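Local coordinates for glideosome-associated protein 50 (Plasmodium falciparum 3D7, PDB 3TGH) that is a component of the glideosome, an inner membrane complex assembly involved in parasite gliding and host cell invasion, and may help assemble and hold it there, at residues N236-E241 with S265-F270; W160-N165 with K174-L179; M74-V79 with P119-P124; D191-V196 with A224-Y229. One frame throughout, in Å; residues are numbered along the deposited sequence.

Contact 1: N236-E241 with S265-F270; sequences NMEVIE and SKSLFF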
# COMPACT_ATOMS: atom_id res chain seq x y z
N ASN A 236 -10.40 -9.53 0.06
CA ASN A 236 -10.71 -9.88 -1.32
C ASN A 236 -9.82 -9.07 -2.25
O ASN A 236 -9.01 -8.24 -1.80
CB ASN A 236 -12.20 -9.65 -1.62
CG ASN A 236 -12.62 -8.20 -1.42
OD1 ASN A 236 -13.21 -7.86 -0.40
ND2 ASN A 236 -12.33 -7.35 -2.40
N MET A 237 -9.95 -9.34 -3.54
CA MET A 237 -9.30 -8.53 -4.56
C MET A 237 -10.37 -7.83 -5.37
O MET A 237 -11.44 -8.41 -5.62
CB MET A 237 -8.41 -9.40 -5.46
CG MET A 237 -7.21 -9.99 -4.72
SD MET A 237 -6.08 -10.98 -5.74
CE MET A 237 -7.21 -12.12 -6.51
N GLU A 238 -10.11 -6.59 -5.76
CA GLU A 238 -11.06 -5.83 -6.56
C GLU A 238 -10.40 -4.65 -7.25
O GLU A 238 -9.40 -4.10 -6.75
CB GLU A 238 -12.21 -5.32 -5.68
CG GLU A 238 -13.22 -4.42 -6.42
CD GLU A 238 -14.56 -4.30 -5.73
OE1 GLU A 238 -14.61 -4.24 -4.48
OE2 GLU A 238 -15.58 -4.25 -6.44
N VAL A 239 -10.94 -4.27 -8.40
CA VAL A 239 -10.65 -2.97 -8.97
C VAL A 239 -11.95 -2.24 -9.33
O VAL A 239 -12.83 -2.79 -10.02
CB VAL A 239 -9.66 -3.05 -10.18
CG1 VAL A 239 -10.12 -4.06 -11.21
CG2 VAL A 239 -9.46 -1.66 -10.80
N ILE A 240 -12.09 -1.04 -8.78
CA ILE A 240 -13.17 -0.12 -9.08
C ILE A 240 -12.56 1.10 -9.75
O ILE A 240 -11.64 1.71 -9.20
CB ILE A 240 -13.91 0.29 -7.79
CG1 ILE A 240 -14.73 -0.89 -7.27
CG2 ILE A 240 -14.80 1.53 -8.02
CD1 ILE A 240 -15.25 -0.72 -5.85
N GLU A 241 -13.03 1.44 -10.94
CA GLU A 241 -12.45 2.57 -11.68
C GLU A 241 -13.47 3.67 -11.84
O GLU A 241 -14.60 3.43 -12.27
CB GLU A 241 -11.92 2.14 -13.05
CG GLU A 241 -10.96 3.18 -13.65
CD GLU A 241 -10.45 2.82 -15.03
OE1 GLU A 241 -10.12 1.64 -15.28
OE2 GLU A 241 -10.37 3.74 -15.88
N SER A 265 -21.18 -0.39 -8.74
CA SER A 265 -21.56 -0.19 -10.15
C SER A 265 -20.35 0.05 -11.07
O SER A 265 -20.43 -0.21 -12.28
CB SER A 265 -22.53 0.99 -10.28
OG SER A 265 -21.94 2.19 -9.81
N LYS A 266 -19.25 0.54 -10.51
CA LYS A 266 -18.02 0.77 -11.27
C LYS A 266 -16.94 -0.29 -11.00
O LYS A 266 -15.77 -0.09 -11.33
CB LYS A 266 -17.49 2.18 -10.99
CG LYS A 266 -18.39 3.26 -11.58
CD LYS A 266 -17.71 4.62 -11.60
CE LYS A 266 -18.43 5.59 -12.54
NZ LYS A 266 -17.67 6.86 -12.70
N SER A 267 -17.33 -1.41 -10.40
CA SER A 267 -16.41 -2.53 -10.23
C SER A 267 -16.14 -3.21 -11.57
O SER A 267 -17.08 -3.54 -12.31
CB SER A 267 -16.97 -3.54 -9.23
OG SER A 267 -16.08 -4.62 -9.05
N LEU A 268 -14.87 -3.39 -11.89
CA LEU A 268 -14.46 -4.05 -13.13
C LEU A 268 -14.09 -5.51 -12.89
O LEU A 268 -14.13 -6.33 -13.81
CB LEU A 268 -13.26 -3.31 -13.74
CG LEU A 268 -13.51 -1.87 -14.18
CD1 LEU A 268 -12.20 -1.23 -14.63
CD2 LEU A 268 -14.55 -1.81 -15.29
N PHE A 269 -13.72 -5.83 -11.66
CA PHE A 269 -13.29 -7.16 -11.30
C PHE A 269 -13.38 -7.33 -9.80
O PHE A 269 -13.03 -6.41 -9.05
CB PHE A 269 -11.84 -7.38 -11.76
CG PHE A 269 -11.12 -8.48 -11.03
CD1 PHE A 269 -11.38 -9.81 -11.33
CD2 PHE A 269 -10.18 -8.19 -10.05
CE1 PHE A 269 -10.71 -10.83 -10.66
CE2 PHE A 269 -9.52 -9.20 -9.38
CZ PHE A 269 -9.78 -10.53 -9.68
N PHE A 270 -13.85 -8.50 -9.37
CA PHE A 270 -13.88 -8.85 -7.96
C PHE A 270 -13.58 -10.33 -7.80
O PHE A 270 -14.12 -11.15 -8.54
CB PHE A 270 -15.25 -8.54 -7.35
CG PHE A 270 -15.35 -8.85 -5.88
CD1 PHE A 270 -15.26 -7.84 -4.94
CD2 PHE A 270 -15.54 -10.16 -5.44
CE1 PHE A 270 -15.35 -8.11 -3.58
CE2 PHE A 270 -15.62 -10.44 -4.09
CZ PHE A 270 -15.52 -9.42 -3.15
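In Glu238 CG lies anti to the backbone N (chi1 176°), and in Ser267 OG does likewise (chi1 180°); from these positions the carboxylate and the hydroxyl meet. The hydroxyl of Ser267 donates to the carboxylate, OG to Glu238 OE2 at 2.7 Å, on the lone pair directed away from the other oxygen. OE2 also bonds to Ser204, so two hydroxyls grip it. The same carboxylate has its CD in the plane of the Phe270 ring, at the ring edge, with the two planes 87° apart. The Asn236 side chain runs at about a right angle to that of Phe270, its ND2 3.3 Å from Phe270 CE1, and the carbonyl O of Met237 sits over one face of the ring.

Beside these groups, Val239 puts CG1 at the edge of the Phe269 ring, near its plane, and 3.8 Å from Phe269 CB. Tyr300 stacks on Phe269, and Phe290 meets it at an inclined angle.

The antiparallel backbones lie 4.7 Å apart at their axes. Val239 N donates to Phe269 O (3.1 Å), Leu268 N to Val239 O (2.8 Å) and Glu241 N to Lys266 O (3.2 Å). Leu268 and Phe269 both face Val239, and the register slips by one residue before Ile240 pairs with Ser267. This is a classic beta bulge, placed where strand 267-271 forms the outermost strand of one of the two mixed sheets of this metallophosphoesterase-type fold.

Contact 2: W160-N165 with K174-L179; sequences WVLSSN and KAWNDL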
# COMPACT_ATOMS: atom_id res chain seq x y z
N TRP A 160 -6.59 4.84 9.99
CA TRP A 160 -7.16 4.96 11.32
C TRP A 160 -6.80 6.30 11.96
O TRP A 160 -7.65 6.96 12.56
CB TRP A 160 -6.79 3.79 12.23
CG TRP A 160 -7.58 3.85 13.49
CD1 TRP A 160 -8.94 3.81 13.59
CD2 TRP A 160 -7.08 4.03 14.82
NE1 TRP A 160 -9.32 3.94 14.91
CE2 TRP A 160 -8.20 4.06 15.68
CE3 TRP A 160 -5.80 4.13 15.37
CZ2 TRP A 160 -8.08 4.23 17.06
CZ3 TRP A 160 -5.68 4.27 16.75
CH2 TRP A 160 -6.81 4.32 17.58
N VAL A 161 -5.54 6.72 11.80
CA VAL A 161 -5.11 8.06 12.25
C VAL A 161 -5.95 9.17 11.61
O VAL A 161 -6.28 10.15 12.28
CB VAL A 161 -3.62 8.31 11.94
CG1 VAL A 161 -3.24 9.75 12.29
CG2 VAL A 161 -2.75 7.33 12.71
N LEU A 162 -6.30 9.00 10.34
CA LEU A 162 -7.10 9.98 9.60
C LEU A 162 -8.58 9.95 9.98
O LEU A 162 -9.32 10.85 9.61
CB LEU A 162 -6.98 9.74 8.09
CG LEU A 162 -5.62 9.98 7.43
CD1 LEU A 162 -5.75 9.72 5.92
CD2 LEU A 162 -5.14 11.38 7.72
N SER A 163 -9.01 8.89 10.67
CA SER A 163 -10.42 8.73 11.05
C SER A 163 -10.80 9.58 12.26
O SER A 163 -9.94 10.09 12.98
CB SER A 163 -10.73 7.26 11.37
OG SER A 163 -10.34 6.93 12.69
N SER A 164 -12.10 9.69 12.51
CA SER A 164 -12.61 10.45 13.64
C SER A 164 -12.43 9.74 14.99
O SER A 164 -12.59 10.36 16.04
CB SER A 164 -14.09 10.78 13.42
OG SER A 164 -14.85 9.60 13.35
N ASN A 165 -12.11 8.44 14.97
CA ASN A 165 -11.89 7.68 16.21
C ASN A 165 -10.50 7.85 16.82
O ASN A 165 -10.29 7.53 17.99
CB ASN A 165 -12.17 6.19 16.01
CG ASN A 165 -13.66 5.88 15.99
OD1 ASN A 165 -14.47 6.69 16.43
ND2 ASN A 165 -14.02 4.71 15.48
N LYS A 174 -2.04 16.67 11.91
CA LYS A 174 -0.72 16.65 11.28
C LYS A 174 -0.68 15.63 10.14
O LYS A 174 -0.13 15.90 9.07
CB LYS A 174 0.37 16.33 12.30
CG LYS A 174 1.77 16.28 11.70
CD LYS A 174 2.84 16.51 12.76
CE LYS A 174 4.23 16.10 12.26
NZ LYS A 174 4.43 16.33 10.81
N ALA A 175 -1.29 14.47 10.36
CA ALA A 175 -1.37 13.45 9.31
C ALA A 175 -2.12 13.95 8.08
O ALA A 175 -1.70 13.70 6.94
CB ALA A 175 -2.01 12.16 9.85
N TRP A 176 -3.24 14.65 8.29
CA TRP A 176 -3.99 15.22 7.18
C TRP A 176 -3.18 16.31 6.47
O TRP A 176 -3.14 16.36 5.24
CB TRP A 176 -5.34 15.80 7.66
CG TRP A 176 -6.45 14.78 7.71
CD1 TRP A 176 -7.03 14.25 8.83
CD2 TRP A 176 -7.11 14.19 6.59
NE1 TRP A 176 -8.01 13.35 8.47
CE2 TRP A 176 -8.09 13.30 7.10
CE3 TRP A 176 -6.97 14.31 5.20
CZ2 TRP A 176 -8.92 12.54 6.27
CZ3 TRP A 176 -7.79 13.56 4.38
CH2 TRP A 176 -8.75 12.68 4.91
N ASN A 177 -2.53 17.18 7.24
CA ASN A 177 -1.75 18.28 6.65
C ASN A 177 -0.53 17.76 5.89
O ASN A 177 -0.20 18.26 4.81
CB ASN A 177 -1.34 19.29 7.72
CG ASN A 177 -2.51 20.13 8.22
OD1 ASN A 177 -3.46 20.40 7.47
ND2 ASN A 177 -2.45 20.54 9.48
N ASP A 178 0.12 16.73 6.43
CA ASP A 178 1.24 16.10 5.71
C ASP A 178 0.77 15.48 4.38
O ASP A 178 1.42 15.64 3.35
CB ASP A 178 1.92 15.05 6.58
CG ASP A 178 2.76 15.66 7.70
OD1 ASP A 178 2.90 16.89 7.76
OD2 ASP A 178 3.30 14.88 8.52
N LEU A 179 -0.36 14.79 4.41
CA LEU A 179 -0.96 14.21 3.21
C LEU A 179 -1.19 15.28 2.14
O LEU A 179 -0.84 15.09 0.97
CB LEU A 179 -2.29 13.52 3.54
CG LEU A 179 -2.72 12.27 2.77
CD1 LEU A 179 -4.26 12.19 2.68
CD2 LEU A 179 -2.08 12.10 1.39
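Leu162 and Trp176 are the nearest pair of the two backbones, CA to CA 6.6 Å, where a type I beta turn from Trp160 to Ser163 passes beside the helical residues 174-179. The Leu162 side chain runs obliquely to the indole, and its CD2 methyl lies over one face of the five-membered ring, 3.4 Å from the ring centroid and 2° off the normal: a CH-pi contact. From the same residue, the carbonyl O takes the indole N-H, Trp176 NE1 to Leu162 O at 3.0 Å. That bond arrives in the carbonyl plane on a lone pair and is bent, with 146° at the hydrogen. Tyr212 OH also bonds to this oxygen, so the buried carbonyl has two partners.

The turn precedes helix 169-189 in the calcineurin-like phosphoesterase fold, and its neighbour in that helix is His172, a ligand of metal cation 1. Val161 O bonds to His172 ND1 and the Trp176 ring meets the imidazole edge-to-face, an arrangement consistent with second-shell positioning of the ligand.

Ala175 completes the apolar contact: its CB lies 3.6 Å from Val161 CG1 and 3.9 Å from Leu162 CD2. One helical turn on from Ala175, Leu179 CD1 lies 4.3 Å from Leu162 CD1.

Contact 3: M74-V79 with P119-P124; sequences MPFFTV and PKWIMP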
# COMPACT_ATOMS: atom_id res chain seq x y z
N MET A 74 14.48 -7.11 -0.53
CA MET A 74 14.06 -5.86 -1.16
C MET A 74 13.18 -5.10 -0.16
O MET A 74 12.75 -5.68 0.84
CB MET A 74 13.27 -6.16 -2.43
CG MET A 74 11.98 -6.96 -2.19
SD MET A 74 11.16 -7.41 -3.73
CE MET A 74 12.34 -8.61 -4.38
N PRO A 75 12.92 -3.81 -0.41
CA PRO A 75 12.07 -3.06 0.51
C PRO A 75 10.66 -3.62 0.60
O PRO A 75 10.12 -4.08 -0.39
CB PRO A 75 12.03 -1.66 -0.12
CG PRO A 75 13.28 -1.58 -0.91
CD PRO A 75 13.46 -2.95 -1.47
N PHE A 76 10.12 -3.58 1.82
CA PHE A 76 8.74 -3.96 2.13
C PHE A 76 8.12 -2.73 2.81
O PHE A 76 8.25 -2.55 4.03
CB PHE A 76 8.76 -5.17 3.07
CG PHE A 76 7.40 -5.77 3.34
CD1 PHE A 76 6.89 -6.77 2.53
CD2 PHE A 76 6.67 -5.38 4.45
CE1 PHE A 76 5.65 -7.34 2.79
CE2 PHE A 76 5.43 -5.94 4.72
CZ PHE A 76 4.92 -6.92 3.88
N PHE A 77 7.51 -1.86 2.00
CA PHE A 77 6.96 -0.59 2.46
C PHE A 77 5.58 -0.89 2.99
O PHE A 77 4.69 -1.28 2.23
CB PHE A 77 6.81 0.42 1.32
CG PHE A 77 8.12 0.87 0.71
CD1 PHE A 77 8.93 1.77 1.36
CD2 PHE A 77 8.49 0.42 -0.55
CE1 PHE A 77 10.13 2.19 0.79
CE2 PHE A 77 9.69 0.83 -1.12
CZ PHE A 77 10.50 1.72 -0.45
N THR A 78 5.40 -0.73 4.29
CA THR A 78 4.14 -1.10 4.89
C THR A 78 3.48 0.03 5.68
O THR A 78 4.08 1.08 5.92
CB THR A 78 4.28 -2.37 5.75
OG1 THR A 78 2.97 -2.84 6.08
CG2 THR A 78 5.07 -2.11 7.02
N VAL A 79 2.21 -0.18 6.00
CA VAL A 79 1.45 0.70 6.87
C VAL A 79 0.68 -0.18 7.84
O VAL A 79 0.57 -1.39 7.65
CB VAL A 79 0.41 1.54 6.09
CG1 VAL A 79 1.09 2.53 5.17
CG2 VAL A 79 -0.54 0.63 5.29
N PRO A 119 12.26 -9.82 3.18
CA PRO A 119 12.28 -8.41 2.78
C PRO A 119 12.57 -7.45 3.94
O PRO A 119 12.29 -7.76 5.09
CB PRO A 119 10.86 -8.18 2.23
CG PRO A 119 10.36 -9.53 1.87
CD PRO A 119 10.98 -10.47 2.83
N LYS A 120 13.12 -6.29 3.61
CA LYS A 120 13.46 -5.28 4.62
C LYS A 120 12.21 -4.48 5.02
O LYS A 120 11.63 -3.78 4.20
CB LYS A 120 14.56 -4.34 4.10
CG LYS A 120 15.11 -3.38 5.16
CD LYS A 120 16.13 -2.41 4.59
CE LYS A 120 16.73 -1.54 5.70
NZ LYS A 120 17.74 -0.56 5.19
N TRP A 121 11.82 -4.61 6.28
CA TRP A 121 10.63 -3.95 6.83
C TRP A 121 10.87 -2.44 6.90
O TRP A 121 11.77 -1.99 7.59
CB TRP A 121 10.38 -4.54 8.21
CG TRP A 121 9.15 -4.10 8.92
CD1 TRP A 121 9.02 -3.03 9.75
CD2 TRP A 121 7.88 -4.77 8.92
NE1 TRP A 121 7.74 -2.97 10.25
CE2 TRP A 121 7.03 -4.02 9.76
CE3 TRP A 121 7.39 -5.91 8.29
CZ2 TRP A 121 5.70 -4.39 9.98
CZ3 TRP A 121 6.07 -6.27 8.52
CH2 TRP A 121 5.24 -5.51 9.36
N ILE A 122 10.06 -1.67 6.17
CA ILE A 122 10.17 -0.22 6.12
C ILE A 122 8.86 0.41 6.55
O ILE A 122 7.81 0.19 5.94
CB ILE A 122 10.55 0.27 4.71
CG1 ILE A 122 11.91 -0.33 4.30
CG2 ILE A 122 10.61 1.80 4.67
CD1 ILE A 122 12.39 0.14 2.96
N MET A 123 8.91 1.18 7.64
CA MET A 123 7.77 1.97 8.09
C MET A 123 8.32 3.07 9.01
O MET A 123 8.28 2.93 10.24
CB MET A 123 6.72 1.11 8.79
CG MET A 123 5.40 1.84 8.93
SD MET A 123 4.09 0.88 9.71
CE MET A 123 4.59 1.06 11.43
N PRO A 124 8.86 4.15 8.43
CA PRO A 124 9.55 5.19 9.22
C PRO A 124 8.61 6.03 10.10
O PRO A 124 9.06 6.65 11.07
CB PRO A 124 10.23 6.05 8.15
CG PRO A 124 9.43 5.84 6.93
CD PRO A 124 8.89 4.44 6.98
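Parallel pairing of strands 75-78 and 120-122 forms one edge of a seven-stranded mixed sheet, with Phe76 beside Trp121 and Phe77 beside Ile122. Four backbone hydrogen bonds carry the pairing: Lys120 N to Met74 O, Phe76 N to Lys120 O, Ile122 N to Phe76 O and Thr78 N to Ile122 O. The last is the straightest, 172° at the hydrogen and 3.1 Å between Thr78 N and Ile122 O.

On one face of the sheet, Phe76 and Trp121 have nearly parallel planes, 18° apart, but the rings are displaced until little of either covers the other; the closest atoms are Phe76 CE2 and Trp121 CZ3 at 3.9 Å. Phe76 also sets its CB 3.8 Å from Pro119 CB. Thr78 reaches the same indole with CG2, which lies between the backbone N and carbonyl carbon of its own residue because OG1 is anti to N (chi1 -168°). This methyl stands over the six-membered ring, 4.0 Å from its centroid, while OG1 bonds to Asn44.

The strands belong to the parallel half of a sheet of the calcineurin-like phosphoesterase fold: 120-122 is its outermost strand, and 75-78 pairs on its other side with strand 37-40. Tyr61 meets both Phe76 and Trp121 edge-to-face, and Trp121 NE1 bonds to Gln92 O.

On the other face, Phe77 and Ile122 run alongside each other in the same direction, Phe77 CD1 being 3.7 Å from Ile122 CG2. Ile122 CD1 lies 3.6 Å from Pro75 CB. Beyond the paired strands, Met123 passes its CG within 3.4 Å of Thr78 O.

Contact 4: D191-V196 with A224-Y229; sequences DFIIVV and AEVDLY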
# COMPACT_ATOMS: atom_id res chain seq x y z
N ASP A 191 4.97 11.76 -12.39
CA ASP A 191 4.19 11.30 -13.54
C ASP A 191 3.17 10.25 -13.11
O ASP A 191 2.12 10.08 -13.76
CB ASP A 191 5.13 10.73 -14.60
CG ASP A 191 6.18 11.74 -15.02
OD1 ASP A 191 5.87 12.65 -15.82
OD2 ASP A 191 7.32 11.64 -14.52
N PHE A 192 3.49 9.54 -12.03
CA PHE A 192 2.62 8.54 -11.42
C PHE A 192 2.49 8.84 -9.93
O PHE A 192 3.48 9.12 -9.26
CB PHE A 192 3.20 7.14 -11.57
CG PHE A 192 3.38 6.69 -13.00
CD1 PHE A 192 4.64 6.70 -13.59
CD2 PHE A 192 2.30 6.23 -13.73
CE1 PHE A 192 4.80 6.26 -14.91
CE2 PHE A 192 2.46 5.79 -15.04
CZ PHE A 192 3.70 5.81 -15.62
N ILE A 193 1.27 8.74 -9.40
CA ILE A 193 1.04 8.90 -7.95
C ILE A 193 0.20 7.72 -7.48
O ILE A 193 -0.89 7.47 -8.00
CB ILE A 193 0.33 10.22 -7.60
CG1 ILE A 193 1.06 11.42 -8.21
CG2 ILE A 193 0.25 10.40 -6.09
CD1 ILE A 193 0.30 12.72 -8.09
N ILE A 194 0.74 6.99 -6.50
CA ILE A 194 0.13 5.79 -5.95
C ILE A 194 0.01 5.98 -4.44
O ILE A 194 0.98 6.28 -3.76
CB ILE A 194 0.99 4.53 -6.24
CG1 ILE A 194 1.12 4.30 -7.75
CG2 ILE A 194 0.39 3.27 -5.56
CD1 ILE A 194 2.27 5.06 -8.38
N VAL A 195 -1.20 5.79 -3.92
CA VAL A 195 -1.45 5.91 -2.49
C VAL A 195 -1.78 4.51 -1.95
O VAL A 195 -2.47 3.73 -2.60
CB VAL A 195 -2.59 6.90 -2.21
CG1 VAL A 195 -2.83 7.04 -0.71
CG2 VAL A 195 -2.28 8.28 -2.83
N VAL A 196 -1.25 4.21 -0.76
CA VAL A 196 -1.39 2.90 -0.13
C VAL A 196 -1.92 3.09 1.28
O VAL A 196 -1.38 3.90 2.05
CB VAL A 196 -0.00 2.19 -0.05
CG1 VAL A 196 -0.12 0.85 0.67
CG2 VAL A 196 0.59 2.01 -1.45
N ALA A 224 -5.25 15.96 -7.02
CA ALA A 224 -3.87 15.64 -7.37
C ALA A 224 -3.72 14.66 -8.55
O ALA A 224 -2.61 14.31 -8.92
CB ALA A 224 -3.12 15.11 -6.15
N GLU A 225 -4.84 14.23 -9.13
CA GLU A 225 -4.83 13.29 -10.27
C GLU A 225 -4.11 11.98 -9.94
O GLU A 225 -3.32 11.47 -10.75
CB GLU A 225 -4.24 13.95 -11.52
CG GLU A 225 -4.96 15.21 -11.97
CD GLU A 225 -4.58 15.60 -13.38
OE1 GLU A 225 -4.98 14.87 -14.32
OE2 GLU A 225 -3.88 16.62 -13.56
N VAL A 226 -4.37 11.46 -8.75
CA VAL A 226 -3.81 10.20 -8.31
C VAL A 226 -4.24 9.07 -9.24
O VAL A 226 -5.39 9.03 -9.71
CB VAL A 226 -4.24 9.92 -6.85
CG1 VAL A 226 -4.01 8.46 -6.47
CG2 VAL A 226 -3.50 10.88 -5.90
N ASP A 227 -3.32 8.16 -9.52
CA ASP A 227 -3.57 7.05 -10.43
C ASP A 227 -4.25 5.87 -9.74
O ASP A 227 -5.28 5.38 -10.21
CB ASP A 227 -2.25 6.59 -11.06
CG ASP A 227 -1.63 7.67 -11.94
OD1 ASP A 227 -2.20 7.97 -13.01
OD2 ASP A 227 -0.58 8.22 -11.55
N LEU A 228 -3.67 5.43 -8.63
CA LEU A 228 -4.13 4.26 -7.87
C LEU A 228 -4.23 4.57 -6.38
O LEU A 228 -3.32 5.15 -5.80
CB LEU A 228 -3.13 3.12 -7.99
CG LEU A 228 -3.19 2.05 -9.08
CD1 LEU A 228 -3.28 2.65 -10.46
CD2 LEU A 228 -1.97 1.16 -8.93
N TYR A 229 -5.33 4.14 -5.76
CA TYR A 229 -5.38 4.02 -4.31
C TYR A 229 -5.49 2.53 -4.01
O TYR A 229 -6.49 1.90 -4.35
CB TYR A 229 -6.55 4.79 -3.69
CG TYR A 229 -6.69 4.56 -2.19
CD1 TYR A 229 -5.59 4.68 -1.34
CD2 TYR A 229 -7.89 4.18 -1.62
CE1 TYR A 229 -5.69 4.45 0.02
CE2 TYR A 229 -8.01 3.95 -0.24
CZ TYR A 229 -6.90 4.08 0.57
OH TYR A 229 -6.98 3.86 1.92
O HOH W 1 -0.33 8.93 -14.72
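Ile194 with Leu228 and Val195 with Tyr229 pair in parallel register, their CA atoms 4.9 and 4.7 Å apart, so strands 192-196 and 228-231 are neighbours in the sheet. Val195 N donates to Leu228 O at 2.9 Å with an almost straight bond, 175° at the hydrogen. Before the pairing begins, the chain leaves a helix through a Schellman motif in which Glu225 has positive phi.

At this entrance Asp227 joins the strands through both its backbone and its side chain. Its N donates to Ile193 O at 2.9 Å, while its CG lies beside that N (chi1 -64°), and from the carboxylate OD2 accepts from Ile193 N, also at 2.9 Å, on the lone pair turned away from OD1. Ile193 thus has its N-H and its C=O both bonded to one residue. OD1 forms a salt bridge with Lys307 and lies 2.7 Å from water 1, which also bonds to Asp191 O.

The apolar side chains pack at about right angles around Val226: Ile193 CG2 lies 3.8 Å from Val226 CG2, and Val195 CG2 approaches Val226 CG1. Val195 CG1 touches Tyr229 at CD1, 3.7 Å away, and Tyr229 OH bonds to Gln199 O. Leu183 of helix 169-189 packs on Val226.

The carboxylate appears to take the place of a main-chain acceptor where the regular strand pairing has not yet begun. With a backbone N-H on one oxygen and a lysine on the other, its negative charge is probably stabilised although the residue is buried.

How the contacts relate
Along the chain, contact 3 comes first, then contact 2, contact 4 and contact 1, each closing before the next opens. Contacts 1 and 4 share one seven-stranded mixed sheet, their centres about 17 Å apart, with strands 228-231 and 237-242 consecutive in sequence. Contact 3 belongs to the other seven-stranded sheet, yet it touches contact 4 where Val79 CG1 packs 4.2 Å from Val196 O. Contact 2 sits about 18 Å from contact 4, centre to centre, and helix 169-189 is followed in the chain by strand 192-196. Taken together, the four contacts join strands within both sheets and pack a turn against the helix carrying metal ligand His172, so they span the phosphatase-like fold of this glideosome component.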